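Local atomic coordinates of protein ApaG (Shewanella oneidensis, PDB entry 1TZA), a protein that is of unknown function but belongs to the ApaG family and folds into an all-beta domain related to the E-set immunoglobulin-like superfamily. Residues A[118-121]-A[122-126]. Numbering follows the deposited sequence.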
ATOM      1  N   ARG A 118      -1.674  11.287  11.817  1.00  8.98           N
ATOM      2  CA  ARG A 118      -2.882  11.264  11.014  1.00 10.33           C
ATOM      3  C   ARG A 118      -2.772  10.591   9.665  1.00 11.11           C
ATOM      4  O   ARG A 118      -1.681  10.367   9.140  1.00 11.25           O
ATOM      5  CB  ARG A 118      -3.362  12.695  10.787  1.00 13.18           C
ATOM      6  CG  ARG A 118      -2.223  13.646  10.421  1.00 18.19           C
ATOM      7  CD  ARG A 118      -2.196  14.046   8.951  1.00 20.08           C
ATOM      8  NE  ARG A 118      -3.222  15.034   8.640  1.00 19.43           N
ATOM      9  CZ  ARG A 118      -3.098  15.967   7.702  1.00 20.03           C
ATOM     10  NH1 ARG A 118      -1.987  16.043   6.983  1.00 19.56           N
ATOM     11  NH2 ARG A 118      -4.085  16.829   7.485  1.00 18.94           N
ATOM     12  N   LEU A 119      -3.940  10.271   9.125  1.00  9.37           N
ATOM     13  CA  LEU A 119      -4.078   9.684   7.807  1.00  7.73           C
ATOM     14  C   LEU A 119      -5.191  10.556   7.244  1.00  5.58           C
ATOM     15  O   LEU A 119      -6.265  10.632   7.823  1.00  8.14           O
ATOM     16  CB  LEU A 119      -4.519   8.220   7.901  1.00  7.63           C
ATOM     17  CG  LEU A 119      -3.495   7.233   8.482  1.00  8.84           C
ATOM     18  CD1 LEU A 119      -4.085   5.827   8.554  1.00 10.38           C
ATOM     19  CD2 LEU A 119      -2.254   7.236   7.619  1.00  7.03           C
ATOM     20  N   ALA A 120      -4.934  11.249   6.147  1.00  4.08           N
ATOM     21  CA  ALA A 120      -5.971  12.096   5.589  1.00  5.96           C
ATOM     22  C   ALA A 120      -5.825  12.274   4.092  1.00  7.79           C
ATOM     23  O   ALA A 120      -4.712  12.420   3.575  1.00  8.48           O
ATOM     24  CB  ALA A 120      -5.972  13.468   6.293  1.00  4.02           C
ATOM     25  N   THR A 121      -6.956  12.246   3.392  1.00  9.57           N
ATOM     26  CA  THR A 121      -6.940  12.435   1.955  1.00 11.68           C
ATOM     27  C   THR A 121      -6.613  13.903   1.781  1.00 14.92           C
ATOM     28  O   THR A 121      -7.120  14.740   2.514  1.00 15.60           O
ATOM     29  CB  THR A 121      -8.304  12.114   1.322  1.00 10.02           C
ATOM     30  OG1 THR A 121      -9.348  12.771   2.056  1.00 10.91           O
ATOM     31  CG2 THR A 121      -8.538  10.605   1.324  1.00  8.71           C
ATOM     32  N   PRO A 122      -5.758  14.238   0.811  1.00 18.24           N
ATOM     33  CA  PRO A 122      -5.409  15.651   0.617  1.00 20.50           C
ATOM     34  C   PRO A 122      -6.588  16.624   0.518  1.00 20.83           C
ATOM     35  O   PRO A 122      -7.638  16.303  -0.055  1.00 20.79           O
ATOM     36  CB  PRO A 122      -4.562  15.625  -0.655  1.00 21.19           C
ATOM     37  CG  PRO A 122      -5.103  14.413  -1.403  1.00 22.39           C
ATOM     38  CD  PRO A 122      -5.246  13.406  -0.291  1.00 19.49           C
ATOM     39  N   GLY A 123      -6.395  17.807   1.099  1.00 19.82           N
ATOM     40  CA  GLY A 123      -7.407  18.849   1.064  1.00 19.96           C
ATOM     41  C   GLY A 123      -8.758  18.499   1.651  1.00 19.56           C
ATOM     42  O   GLY A 123      -9.789  18.995   1.198  1.00 17.73           O
ATOM     43  N   LEU A 124      -8.756  17.638   2.659  1.00 21.04           N
ATOM     44  CA  LEU A 124      -9.990  17.239   3.314  1.00 22.16           C
ATOM     45  C   LEU A 124     -10.534  18.471   4.038  1.00 23.81           C
ATOM     46  O   LEU A 124     -11.746  18.689   4.111  1.00 24.38           O
ATOM     47  CB  LEU A 124      -9.698  16.113   4.307  1.00 20.72           C
ATOM     48  CG  LEU A 124     -10.868  15.345   4.928  1.00 21.40           C
ATOM     49  CD1 LEU A 124     -11.791  14.799   3.833  1.00 16.86           C
ATOM     50  CD2 LEU A 124     -10.298  14.211   5.770  1.00 18.61           C
ATOM     51  N   LEU A 125      -9.618  19.286   4.552  1.00 24.15           N
ATOM     52  CA  LEU A 125      -9.976  20.507   5.261  1.00 26.71           C
ATOM     53  C   LEU A 125      -9.425  21.684   4.451  1.00 27.43           C
ATOM     54  O   LEU A 125      -8.245  21.699   4.111  1.00 28.16           O
ATOM     55  CB  LEU A 125      -9.354  20.479   6.657  1.00 26.21           C
ATOM     56  CG  LEU A 125     -10.130  21.161   7.781  1.00 27.16           C
ATOM     57  CD1 LEU A 125     -11.553  20.607   7.834  1.00 25.50           C
ATOM     58  CD2 LEU A 125      -9.400  20.932   9.107  1.00 24.57           C
ATOM     59  N   HIS A 126     -10.265  22.665   4.132  1.00 28.57           N
ATOM     60  CA  HIS A 126      -9.785  23.791   3.338  1.00 29.94           C
ATOM     61  C   HIS A 126      -8.647  24.551   4.017  1.00 29.26           C
ATOM     62  O   HIS A 126      -8.528  24.589   5.244  1.00 28.85           O
ATOM     63  CB  HIS A 126     -10.940  24.739   2.949  1.00 33.02           C
ATOM     64  CG  HIS A 126     -11.465  25.581   4.074  1.00 37.08           C
ATOM     65  ND1 HIS A 126     -10.747  26.622   4.624  1.00 37.80           N
ATOM     66  CD2 HIS A 126     -12.653  25.560   4.723  1.00 38.02           C
ATOM     67  CE1 HIS A 126     -11.471  27.205   5.564  1.00 39.17           C
ATOM     68  NE2 HIS A 126     -12.633  26.580   5.644  1.00 38.88           N
TER
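The backbone oxygen of Thr121 is the polar atom round which the chain turns: Leu124 N donates to Thr121 O at 3.3 Å, a weak bond because the N-H is strongly bent from the acceptor, at 124°. This bond closes a four-residue turn, and CB of Leu124 lies against the same oxygen, in van der Waals contact with Thr121 O at 3.4 Å. Pro122 and Gly123 occupy the two corners. The proline ring holds phi near the value the first corner needs, the Pro122-Gly123 peptide is turned as in type II, and Gly123 has a positive phi of 58°, a value that glycine adopts readily.

Across the mouth of the turn the side chains of Thr121 and Leu124 meet at a slant. Thr121 OG1 sits between its own backbone N and carbonyl carbon (chi1 48°), which brings the hydroxyl rather than CG2 up to the leucine; the nearest approach is to Leu124 CD1, at 3.6 Å. The leucine extends CG opposite its backbone N and thereby reaches back over the strand end, where CD2 lies 4.4 Å from CB of Ala120. That same methyl of Ala120 is also set 3.6 Å above one face of the Arg118 guanidinium, offset toward its rim.

Neighbouring parts of the fold flank the bend: Thr121 and Pro122 touch Tyr16 of strand 8-19, and Leu124 packs on Phe93 of strand 93-104 and on Pro92 of the loop before it. The arrangement is a type II beta turn with Pro-Gly at its corners, bending the chain sharply away at the surface as it leaves strand 109-120, the last strand of the ApaG beta domain.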